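Local coordinates for purine nucleoside phosphorylase (Thermus thermophilus, PDB 1ODK) that catalyses the phosphorolysis of purine nucleosides, releasing the free purine base and a ribose 1-phosphate, at the interface of chains A and B. Residues are numbered along the deposited sequence; one frame, centred on the assembly and turned at random. Chains: chain A/B, Purine nucleoside phosphorylase.

The interface of chains A and B. Residues chain A 43-46; chain B 21-23, 65.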
# COMPACT_ATOMS: atom_id res chain seq x y z
N HIS A 43 1.05 22.22 31.48
CA HIS A 43 2.21 21.43 31.07
C HIS A 43 2.26 21.32 29.54
O HIS A 43 1.24 21.07 28.90
CB HIS A 43 2.16 20.03 31.68
CG HIS A 43 3.35 19.19 31.34
ND1 HIS A 43 4.63 19.53 31.70
CD2 HIS A 43 3.45 18.03 30.64
CE1 HIS A 43 5.48 18.63 31.23
NE2 HIS A 43 4.79 17.71 30.59
N ARG A 44 3.46 21.50 28.98
CA ARG A 44 3.69 21.44 27.54
C ARG A 44 2.88 22.48 26.77
O ARG A 44 2.78 22.42 25.55
CB ARG A 44 3.40 20.04 26.99
CG ARG A 44 4.60 19.10 27.06
CD ARG A 44 4.27 17.70 26.56
NE ARG A 44 5.44 16.82 26.59
CZ ARG A 44 6.41 16.82 25.68
NH1 ARG A 44 6.36 17.64 24.64
NH2 ARG A 44 7.43 15.99 25.81
N GLY A 45 2.32 23.45 27.49
CA GLY A 45 1.54 24.49 26.85
C GLY A 45 0.15 24.02 26.45
O GLY A 45 -0.60 24.75 25.79
N LEU A 46 -0.19 22.79 26.84
CA LEU A 46 -1.50 22.22 26.52
C LEU A 46 -2.51 22.75 27.54
O LEU A 46 -3.05 21.99 28.36
CB LEU A 46 -1.42 20.70 26.59
CG LEU A 46 -0.47 20.05 25.57
CD1 LEU A 46 -0.18 18.62 25.99
CD2 LEU A 46 -1.08 20.09 24.18
N GLY B 21 10.53 19.99 22.01
CA GLY B 21 9.12 19.84 21.71
C GLY B 21 8.25 20.57 22.72
O GLY B 21 7.20 21.12 22.39
N ASP B 22 8.73 20.59 23.96
CA ASP B 22 8.04 21.21 25.09
C ASP B 22 8.38 22.70 25.28
O ASP B 22 9.54 23.06 25.46
CB ASP B 22 8.40 20.40 26.33
CG ASP B 22 7.81 20.95 27.61
OD1 ASP B 22 7.08 21.97 27.57
OD2 ASP B 22 8.08 20.35 28.67
N PRO B 23 7.37 23.59 25.26
CA PRO B 23 7.61 25.03 25.44
C PRO B 23 8.24 25.37 26.80
O PRO B 23 8.98 26.35 26.92
CB PRO B 23 6.23 25.64 25.25
CG PRO B 23 5.31 24.55 25.72
CD PRO B 23 5.93 23.32 25.10
N MET B 65 4.20 18.59 19.67
CA MET B 65 4.39 17.14 19.53
C MET B 65 3.89 16.63 18.19
O MET B 65 2.82 17.04 17.72
CB MET B 65 3.65 16.40 20.65
CG MET B 65 3.98 16.88 22.05
SD MET B 65 3.03 15.98 23.29
CE MET B 65 1.46 16.78 23.17
O HOH W 1 5.77 22.58 30.03
O HOH W 2 4.91 19.96 23.60
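This patch belongs to a two-fold homodimer interface that helps join two copies into a dimer of the hexamer, its twin recurring with the chains exchanged. The 3-10 turn 43-45 of chain A reaches loop residues B:Gly21 and B:Asp22 and B:Pro23, the first residue of helix 23-33. In hexameric nucleoside phosphorylases the corresponding arginine and glycine-rich loop help form a phosphate site shared between neighbours, a role probable here too. A:Arg44 suits the long reach: extended from CG to NE, its aliphatic stem crosses both B:Asp22 and B:Met65 at about right angles. Its CG lies 3.7 Å from the carboxylate carbon CG of B:Asp22 and, on the A:His43 side, over the rim of one imidazole face. Short B:Asp22 sets CB over the guanidinium's rim while offering OD1 to water. Opposite charges are near but not paired; A:Arg44 NE remains 4.9 Å from B:Asp22 OD2, so any attraction is probably long-range. Water instead bridges the chains: water 1 joins the backbone N of A:Arg44 to B:Asp22 OD1, and water 2, in plane at the guanidinium edge, links NH1 to the carbonyl O of B:Gly21, which has no side chain to crowd the guanidinium. An alanine in place of A:Arg44 would probably lose the second bridge and the stem's packing against both side chains. The unbranched chain of B:Met65 can bend, and does so at chi3 (-78°), setting SD 3.9 Å from A:Arg44 CD and its methyl toward A:Leu46, whose branched tip suits this apolar contact. Compact A:Gly45 presents CA to B:Pro23, whose rigid ring, well placed at a helix start, packs against the turn's backbone, its CD 3.3 Å from the carbonyl O of A:Arg44.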